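Local structure of actin-binding protein (Saccharomyces cerevisiae, 1HQZ) at residues 22-31 against 65-73; 111-119 against 131-141. The protein binds actin filaments through this N-terminal cofilin-homology (ADF-H) domain, recruits the ARP2/3 complex to filament sides and regulates the actin assembly that complex drives. All coordinates share one frame; numbering follows the deposited sequence.

Contact 1: 22-31 against 65-73; sequences IVRGSDPDTT and QYGLARVSP
Leu-68 meets the underside of Ile-22, the last turn of helix 12-24 lying over strand 65-71. The two branched side chains slide past each other in opposite directions, with Ile-22 CG2 4.1 Å from Leu-68 CG, while CD1 of the isoleucine reaches the carbonyl of Leu-68. Phe-111 and Ile-83 pack on the same leucine, which places this part of the contact in the apolar core. Ala-69 sends its methyl to the other face of the sheet, against Trp-32 and Ile-82, but its CA makes a C-H...O contact with Thr-31 O (3.3 Å). The true hydrogen bond to that oxygen comes from Arg-70 N at 2.7 Å, nearly straight (N-H...O 169°), and carries the pairing with strand 32-37 one step beyond its first residue; the C-H...O contact only supplements it. A water donates to both Thr-31 OG1 and Arg-70 O, and the same hydroxyl is also bonded to Ser-50 O. Arg-70 makes the largest contribution: with CG anti to the backbone N (chi1 -178°) and the chain extended to NE, it runs beneath the helix end, CB 3.9 Å from Ile-22 CG2. One face of its guanidinium is topped by Arg-24 O and Gly-25 CA, with NH1 3.6 Å from that CA. The negative end of the helix probably favours the charge there; a long, weak ion pair to Glu-79 adds to it. Gly-25, with positive phi, is the C-prime residue of a Schellman motif, closing a helix that rests on the central mixed sheet of the ADF-H fold.

Contact 2: 111-119 against 131-141; sequences FKGYHVQVT and LLMKISNAAGA
Val-116 and Val-118 face helix 131-136, and the two short axes pass 9.1 Å apart at 146°, roughly antiparallel. The packing is tightest at Val-116. With its CG1 anti to the backbone N (chi1 -178°), CG2 falls beside that N and pokes into the end of the helix: it presses on Ala-138 CB at 3.5 Å, closer than usual for two carbons, lies 3.6 Å from Lys-134 O and meets Ile-135 CG1. The other methyl, CG1, touches Lys-134 CB, where the two side chains cross at about a right angle. One turn earlier in the helix, Val-118 CG2 rests on Leu-131 CD2 (3.8 Å), and the extended lysine passes along the valine's flank. Beyond Asn-137 the helix gives way to an extended C-terminal tail, and the fit becomes looser and more open to solvent. Here the His-115 ring does most of the touching: Ala-139 O sits at its edge in the ring plane, 3.5 Å from CD2, and Ala-141 N lies obliquely 3.4 Å from the same carbon. The rotation of the ring is fixed by ND1, which accepts the backbone N-H of Ile-81. Ala-141 CB approaches NE2 at 3.8 Å, whereas its carboxylate O comes 3.0 Å from Tyr-114 O, a meeting of two acceptors that is no bond and probably mildly unfavourable. The pattern is that of an edge strand of the ADF-H sheet covered on one face by the domain's C-terminal helix, while Gln-117 and Tyr-114 turn to helix 93-110 on the other.

From the N terminus, helix 12-24 ends within 22-31, and the chain forms strands 32-37 and 43-49 and helix 52-56 before 65-73 returns beneath it: contact 1 closes this loop. Strand 80-86 and helix 93-110 follow, and contact 2 then closes a shorter loop between edge strand 116-120 and the C-terminal helix. The two loops come in series, neither nested nor crossed. Both reach the same sheet, contact 1 from the face of helix 12-24, contact 2 from the opposite face. They also touch directly: Val-71 and Pro-73 pack against Leu-132 and Ile-135, so strand 65-71 joins both helical layers.

Contact 1: 22-31 against 65-73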
loop_
_atom_site.group_PDB
_atom_site.type_symbol
_atom_site.label_atom_id
_atom_site.label_comp_id
_atom_site.label_asym_id
_atom_site.label_seq_id
_atom_site.Cartn_x
_atom_site.Cartn_y
_atom_site.Cartn_z
ATOM N N ILE A 22 9.303 1.108 -7.290
ATOM C CA ILE A 22 9.307 0.426 -6.009
ATOM C C ILE A 22 9.562 -1.073 -6.069
ATOM O O ILE A 22 10.459 -1.560 -5.391
ATOM C CB ILE A 22 7.983 0.704 -5.260
ATOM C CG1 ILE A 22 7.876 2.202 -4.975
ATOM C CG2 ILE A 22 7.925 -0.091 -3.965
ATOM C CD1 ILE A 22 6.607 2.606 -4.285
ATOM N N VAL A 23 8.786 -1.812 -6.862
ATOM C CA VAL A 23 8.990 -3.260 -6.936
ATOM C C VAL A 23 10.344 -3.662 -7.496
ATOM O O VAL A 23 10.852 -4.733 -7.170
ATOM C CB VAL A 23 7.908 -3.969 -7.777
ATOM C CG1 VAL A 23 6.554 -3.819 -7.106
ATOM C CG2 VAL A 23 7.902 -3.419 -9.208
ATOM N N ARG A 24 10.926 -2.813 -8.335
ATOM C CA ARG A 24 12.223 -3.106 -8.933
ATOM C C ARG A 24 13.375 -2.633 -8.066
ATOM O O ARG A 24 14.471 -3.190 -8.126
ATOM C CB ARG A 24 12.343 -2.439 -10.298
ATOM C CG ARG A 24 11.434 -2.993 -11.381
ATOM C CD ARG A 24 11.612 -2.167 -12.649
ATOM N NE ARG A 24 10.911 -2.737 -13.791
ATOM C CZ ARG A 24 10.757 -2.118 -14.959
ATOM N NH1 ARG A 24 11.254 -0.902 -15.140
ATOM N NH2 ARG A 24 10.112 -2.722 -15.947
ATOM N N GLY A 25 13.121 -1.597 -7.271
ATOM C CA GLY A 25 14.153 -1.034 -6.417
ATOM C C GLY A 25 15.088 -0.147 -7.226
ATOM O O GLY A 25 16.224 0.101 -6.829
ATOM N N SER A 26 14.595 0.353 -8.355
ATOM C CA SER A 26 15.391 1.188 -9.252
ATOM C C SER A 26 15.671 2.617 -8.784
ATOM O O SER A 26 16.373 3.370 -9.466
ATOM C CB SER A 26 14.732 1.218 -10.641
ATOM O OG SER A 26 13.406 1.724 -10.579
ATOM N N ASP A 27 15.146 2.990 -7.624
ATOM C CA ASP A 27 15.358 4.339 -7.108
ATOM C C ASP A 27 15.254 4.391 -5.576
ATOM O O ASP A 27 14.161 4.332 -5.015
ATOM C CB ASP A 27 14.341 5.286 -7.752
ATOM C CG ASP A 27 14.511 6.723 -7.304
ATOM O OD1 ASP A 27 15.473 7.018 -6.559
ATOM O OD2 ASP A 27 13.672 7.560 -7.705
ATOM N N PRO A 28 16.400 4.515 -4.883
ATOM C CA PRO A 28 16.462 4.574 -3.418
ATOM C C PRO A 28 15.642 5.688 -2.758
ATOM O O PRO A 28 15.314 5.595 -1.574
ATOM C CB PRO A 28 17.957 4.694 -3.140
ATOM C CG PRO A 28 18.472 5.407 -4.353
ATOM C CD PRO A 28 17.741 4.697 -5.465
ATOM N N ASP A 29 15.308 6.733 -3.512
ATOM C CA ASP A 29 14.498 7.825 -2.967
ATOM C C ASP A 29 13.025 7.431 -2.896
ATOM O O ASP A 29 12.248 8.041 -2.168
ATOM C CB ASP A 29 14.604 9.099 -3.824
ATOM C CG ASP A 29 15.961 9.764 -3.731
ATOM O OD1 ASP A 29 16.520 9.826 -2.624
ATOM O OD2 ASP A 29 16.462 10.246 -4.763
ATOM N N THR A 30 12.638 6.423 -3.664
ATOM C CA THR A 30 11.249 5.992 -3.676
ATOM C C THR A 30 11.124 4.497 -3.419
ATOM O O THR A 30 11.278 3.691 -4.336
ATOM C CB THR A 30 10.583 6.334 -5.030
ATOM O OG1 THR A 30 10.780 7.720 -5.313
ATOM C CG2 THR A 30 9.080 6.056 -4.984
ATOM N N THR A 31 10.833 4.135 -2.170
ATOM C CA THR A 31 10.681 2.731 -1.790
ATOM C C THR A 31 9.269 2.419 -1.312
ATOM O O THR A 31 8.960 1.287 -0.955
ATOM C CB THR A 31 11.654 2.349 -0.676
ATOM O OG1 THR A 31 11.361 3.118 0.497
ATOM C CG2 THR A 31 13.079 2.619 -1.113
ATOM N N GLN A 65 -7.259 3.720 1.695
ATOM C CA GLN A 65 -6.090 3.860 0.842
ATOM C C GLN A 65 -5.310 2.568 0.725
ATOM O O GLN A 65 -5.526 1.626 1.477
ATOM C CB GLN A 65 -5.162 4.942 1.399
ATOM C CG GLN A 65 -5.843 6.278 1.666
ATOM C CD GLN A 65 -4.942 7.240 2.413
ATOM O OE1 GLN A 65 -4.418 6.915 3.480
ATOM N NE2 GLN A 65 -4.759 8.427 1.859
ATOM N N TYR A 66 -4.381 2.535 -0.217
ATOM C CA TYR A 66 -3.561 1.357 -0.390
ATOM C C TYR A 66 -2.125 1.809 -0.438
ATOM O O TYR A 66 -1.802 2.816 -1.069
ATOM C CB TYR A 66 -3.955 0.618 -1.672
ATOM C CG TYR A 66 -5.432 0.285 -1.693
ATOM C CD1 TYR A 66 -6.367 1.220 -2.123
ATOM C CD2 TYR A 66 -5.895 -0.920 -1.180
ATOM C CE1 TYR A 66 -7.738 0.967 -2.030
ATOM C CE2 TYR A 66 -7.256 -1.190 -1.079
ATOM C CZ TYR A 66 -8.171 -0.235 -1.502
ATOM O OH TYR A 66 -9.512 -0.477 -1.361
ATOM N N GLY A 67 -1.274 1.075 0.271
ATOM C CA GLY A 67 0.137 1.402 0.316
ATOM C C GLY A 67 0.955 0.255 -0.237
ATOM O O GLY A 67 0.540 -0.910 -0.193
ATOM N N LEU A 68 2.131 0.595 -0.750
ATOM C CA LEU A 68 3.042 -0.379 -1.342
ATOM C C LEU A 68 4.435 -0.006 -0.893
ATOM O O LEU A 68 4.833 1.152 -1.016
ATOM C CB LEU A 68 2.964 -0.290 -2.869
ATOM C CG LEU A 68 3.964 -1.071 -3.717
ATOM C CD1 LEU A 68 3.601 -2.539 -3.721
ATOM C CD2 LEU A 68 3.943 -0.514 -5.144
ATOM N N ALA A 69 5.185 -0.963 -0.363
ATOM C CA ALA A 69 6.533 -0.632 0.063
ATOM C C ALA A 69 7.510 -1.769 -0.129
ATOM O O ALA A 69 7.171 -2.944 0.034
ATOM C CB ALA A 69 6.532 -0.188 1.521
ATOM N N ARG A 70 8.732 -1.402 -0.483
ATOM C CA ARG A 70 9.785 -2.375 -0.677
ATOM C C ARG A 70 10.669 -2.235 0.549
ATOM O O ARG A 70 11.254 -1.179 0.785
ATOM C CB ARG A 70 10.569 -2.078 -1.951
ATOM C CG ARG A 70 11.660 -3.091 -2.228
ATOM C CD ARG A 70 12.165 -2.950 -3.651
ATOM N NE ARG A 70 12.881 -4.139 -4.097
ATOM C CZ ARG A 70 14.201 -4.254 -4.095
ATOM N NH1 ARG A 70 14.934 -3.248 -3.670
ATOM N NH2 ARG A 70 14.791 -5.359 -4.527
ATOM N N VAL A 71 10.756 -3.301 1.333
ATOM C CA VAL A 71 11.526 -3.253 2.564
ATOM C C VAL A 71 12.454 -4.435 2.782
ATOM O O VAL A 71 12.185 -5.558 2.339
ATOM C CB VAL A 71 10.589 -3.185 3.793
ATOM C CG1 VAL A 71 11.353 -2.683 4.993
ATOM C CG2 VAL A 71 9.381 -2.300 3.494
ATOM N N SER A 72 13.549 -4.158 3.481
ATOM C CA SER A 72 14.528 -5.174 3.832
ATOM C C SER A 72 14.624 -5.141 5.350
ATOM O O SER A 72 15.222 -4.233 5.926
ATOM C CB SER A 72 15.892 -4.861 3.227
ATOM O OG SER A 72 16.857 -5.785 3.697
ATOM N N PRO A 73 14.018 -6.129 6.021
ATOM C CA PRO A 73 14.061 -6.165 7.482
ATOM C C PRO A 73 15.495 -6.285 7.961
ATOM O O PRO A 73 16.330 -6.887 7.287
ATOM C CB PRO A 73 13.239 -7.403 7.814
ATOM C CG PRO A 73 13.561 -8.310 6.673
ATOM C CD PRO A 73 13.457 -7.380 5.483
HETATM O O HOH W 1 10.417 1.116 2.540
#

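Contact 2: 111-119 against 131-141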
loop_
_atom_site.group_PDB
_atom_site.type_symbol
_atom_site.label_atom_id
_atom_site.label_comp_id
_atom_site.label_asym_id
_atom_site.label_seq_id
_atom_site.Cartn_x
_atom_site.Cartn_y
_atom_site.Cartn_z
ATOM N N PHE A 111 -1.023 -3.850 -7.572
ATOM C CA PHE A 111 0.237 -4.027 -6.850
ATOM C C PHE A 111 0.644 -5.490 -6.812
ATOM O O PHE A 111 0.848 -6.050 -5.732
ATOM C CB PHE A 111 0.113 -3.497 -5.416
ATOM C CG PHE A 111 -0.090 -2.006 -5.325
ATOM C CD1 PHE A 111 -0.549 -1.427 -4.144
ATOM C CD2 PHE A 111 0.205 -1.177 -6.401
ATOM C CE1 PHE A 111 -0.707 -0.038 -4.039
ATOM C CE2 PHE A 111 0.050 0.207 -6.308
ATOM C CZ PHE A 111 -0.408 0.778 -5.122
ATOM N N LYS A 112 0.761 -6.111 -7.980
ATOM C CA LYS A 112 1.136 -7.522 -8.050
ATOM C C LYS A 112 2.581 -7.756 -7.617
ATOM O O LYS A 112 3.430 -6.872 -7.748
ATOM C CB LYS A 112 0.960 -8.060 -9.480
ATOM C CG LYS A 112 -0.465 -8.032 -10.006
ATOM C CD LYS A 112 -0.544 -8.553 -11.445
ATOM C CE LYS A 112 -0.272 -10.050 -11.495
ATOM N NZ LYS A 112 -1.240 -10.800 -10.642
ATOM N N GLY A 113 2.846 -8.953 -7.100
ATOM C CA GLY A 113 4.195 -9.310 -6.687
ATOM C C GLY A 113 4.552 -9.019 -5.243
ATOM O O GLY A 113 5.723 -8.900 -4.906
ATOM N N TYR A 114 3.547 -8.913 -4.386
ATOM C CA TYR A 114 3.774 -8.626 -2.973
ATOM C C TYR A 114 4.112 -9.893 -2.202
ATOM O O TYR A 114 3.676 -10.990 -2.563
ATOM C CB TYR A 114 2.529 -7.972 -2.364
ATOM C CG TYR A 114 1.285 -8.823 -2.466
ATOM C CD1 TYR A 114 0.991 -9.784 -1.500
ATOM C CD2 TYR A 114 0.433 -8.706 -3.564
ATOM C CE1 TYR A 114 -0.120 -10.613 -1.622
ATOM C CE2 TYR A 114 -0.679 -9.534 -3.704
ATOM C CZ TYR A 114 -0.948 -10.485 -2.728
ATOM O OH TYR A 114 -2.037 -11.313 -2.874
ATOM N N HIS A 115 4.903 -9.746 -1.147
ATOM C CA HIS A 115 5.256 -10.894 -0.337
ATOM C C HIS A 115 4.372 -10.943 0.892
ATOM O O HIS A 115 4.064 -12.023 1.398
ATOM C CB HIS A 115 6.720 -10.832 0.095
ATOM C CG HIS A 115 7.678 -10.880 -1.048
ATOM N ND1 HIS A 115 8.114 -9.745 -1.697
ATOM C CD2 HIS A 115 8.244 -11.926 -1.694
ATOM C CE1 HIS A 115 8.910 -10.090 -2.694
ATOM N NE2 HIS A 115 9.006 -11.409 -2.715
ATOM N N VAL A 116 3.955 -9.766 1.352
ATOM C CA VAL A 116 3.115 -9.651 2.539
ATOM C C VAL A 116 1.921 -8.731 2.295
ATOM O O VAL A 116 2.060 -7.663 1.690
ATOM C CB VAL A 116 3.917 -9.087 3.717
ATOM C CG1 VAL A 116 3.044 -9.024 4.959
ATOM C CG2 VAL A 116 5.136 -9.952 3.973
ATOM N N GLN A 117 0.753 -9.160 2.764
ATOM C CA GLN A 117 -0.472 -8.385 2.619
ATOM C C GLN A 117 -1.081 -8.170 3.995
ATOM O O GLN A 117 -1.365 -9.127 4.705
ATOM C CB GLN A 117 -1.490 -9.113 1.735
ATOM C CG GLN A 117 -2.791 -8.335 1.584
ATOM C CD GLN A 117 -3.841 -9.034 0.727
ATOM O OE1 GLN A 117 -4.887 -8.463 0.444
ATOM N NE2 GLN A 117 -3.570 -10.263 0.317
ATOM N N VAL A 118 -1.294 -6.907 4.351
ATOM C CA VAL A 118 -1.856 -6.544 5.639
ATOM C C VAL A 118 -3.067 -5.626 5.516
ATOM O O VAL A 118 -3.129 -4.771 4.640
ATOM C CB VAL A 118 -0.796 -5.824 6.529
ATOM C CG1 VAL A 118 -1.453 -5.288 7.794
ATOM C CG2 VAL A 118 0.315 -6.794 6.910
ATOM N N THR A 119 -4.036 -5.830 6.401
ATOM C CA THR A 119 -5.229 -5.002 6.458
ATOM C C THR A 119 -5.046 -4.143 7.718
ATOM O O THR A 119 -4.727 -4.658 8.797
ATOM C CB THR A 119 -6.511 -5.850 6.577
ATOM O OG1 THR A 119 -6.760 -6.531 5.335
ATOM C CG2 THR A 119 -7.704 -4.958 6.904
ATOM N N LEU A 131 5.516 -5.520 11.576
ATOM C CA LEU A 131 5.527 -5.682 10.130
ATOM C C LEU A 131 6.870 -6.171 9.601
ATOM O O LEU A 131 6.916 -6.976 8.664
ATOM C CB LEU A 131 5.131 -4.365 9.446
ATOM C CG LEU A 131 3.691 -3.877 9.684
ATOM C CD1 LEU A 131 3.491 -2.529 9.019
ATOM C CD2 LEU A 131 2.701 -4.879 9.130
ATOM N N LEU A 132 7.963 -5.689 10.188
ATOM C CA LEU A 132 9.278 -6.117 9.734
ATOM C C LEU A 132 9.426 -7.616 9.993
ATOM O O LEU A 132 10.162 -8.314 9.291
ATOM C CB LEU A 132 10.382 -5.328 10.454
ATOM C CG LEU A 132 10.492 -3.838 10.089
ATOM C CD1 LEU A 132 11.608 -3.197 10.885
ATOM C CD2 LEU A 132 10.763 -3.685 8.599
ATOM N N MET A 133 8.703 -8.106 10.996
ATOM C CA MET A 133 8.733 -9.524 11.343
ATOM C C MET A 133 7.953 -10.324 10.309
ATOM O O MET A 133 8.403 -11.379 9.858
ATOM C CB MET A 133 8.112 -9.748 12.715
ATOM C CG MET A 133 8.133 -11.191 13.141
ATOM S SD MET A 133 7.192 -11.432 14.639
ATOM C CE MET A 133 5.532 -11.682 13.933
ATOM N N LYS A 134 6.776 -9.819 9.948
ATOM C CA LYS A 134 5.939 -10.477 8.948
ATOM C C LYS A 134 6.676 -10.526 7.615
ATOM O O LYS A 134 6.598 -11.514 6.882
ATOM C CB LYS A 134 4.616 -9.727 8.776
ATOM C CG LYS A 134 3.712 -9.809 9.982
ATOM C CD LYS A 134 2.326 -9.277 9.670
ATOM C CE LYS A 134 1.395 -9.413 10.864
ATOM N NZ LYS A 134 -0.027 -9.253 10.432
ATOM N N ILE A 135 7.401 -9.453 7.311
ATOM C CA ILE A 135 8.154 -9.365 6.067
ATOM C C ILE A 135 9.274 -10.402 6.080
ATOM O O ILE A 135 9.513 -11.101 5.090
ATOM C CB ILE A 135 8.718 -7.931 5.886
ATOM C CG1 ILE A 135 7.574 -6.982 5.520
ATOM C CG2 ILE A 135 9.807 -7.908 4.829
ATOM C CD1 ILE A 135 7.970 -5.538 5.441
ATOM N N SER A 136 9.945 -10.515 7.215
ATOM C CA SER A 136 11.026 -11.468 7.356
ATOM C C SER A 136 10.552 -12.921 7.245
ATOM O O SER A 136 11.266 -13.751 6.687
ATOM C CB SER A 136 11.744 -11.246 8.688
ATOM O OG SER A 136 12.767 -12.209 8.860
ATOM N N ASN A 137 9.357 -13.224 7.755
ATOM C CA ASN A 137 8.800 -14.583 7.692
ATOM C C ASN A 137 7.977 -14.871 6.424
ATOM O O ASN A 137 7.339 -15.924 6.309
ATOM C CB ASN A 137 7.904 -14.860 8.905
ATOM C CG ASN A 137 8.681 -14.925 10.204
ATOM O OD1 ASN A 137 9.795 -15.449 10.246
ATOM N ND2 ASN A 137 8.091 -14.407 11.276
ATOM N N ALA A 138 7.994 -13.945 5.473
ATOM C CA ALA A 138 7.214 -14.108 4.250
ATOM C C ALA A 138 7.747 -15.160 3.279
ATOM O O ALA A 138 8.947 -15.419 3.223
ATOM C CB ALA A 138 7.107 -12.767 3.538
ATOM N N ALA A 139 6.834 -15.761 2.516
ATOM C CA ALA A 139 7.196 -16.755 1.502
ATOM C C ALA A 139 7.452 -16.001 0.186
ATOM O O ALA A 139 7.665 -14.789 0.200
ATOM C CB ALA A 139 6.061 -17.765 1.321
ATOM N N GLY A 140 7.426 -16.711 -0.941
ATOM C CA GLY A 140 7.664 -16.072 -2.228
ATOM C C GLY A 140 6.590 -15.092 -2.691
ATOM O O GLY A 140 5.486 -15.043 -2.136
ATOM N N ALA A 141 6.920 -14.317 -3.725
ATOM C CA ALA A 141 6.019 -13.314 -4.303
ATOM C C ALA A 141 4.687 -13.898 -4.778
ATOM O O ALA A 141 3.626 -13.312 -4.447
ATOM C CB ALA A 141 6.712 -12.606 -5.464
ATOM O OXT ALA A 141 4.726 -14.923 -5.498
#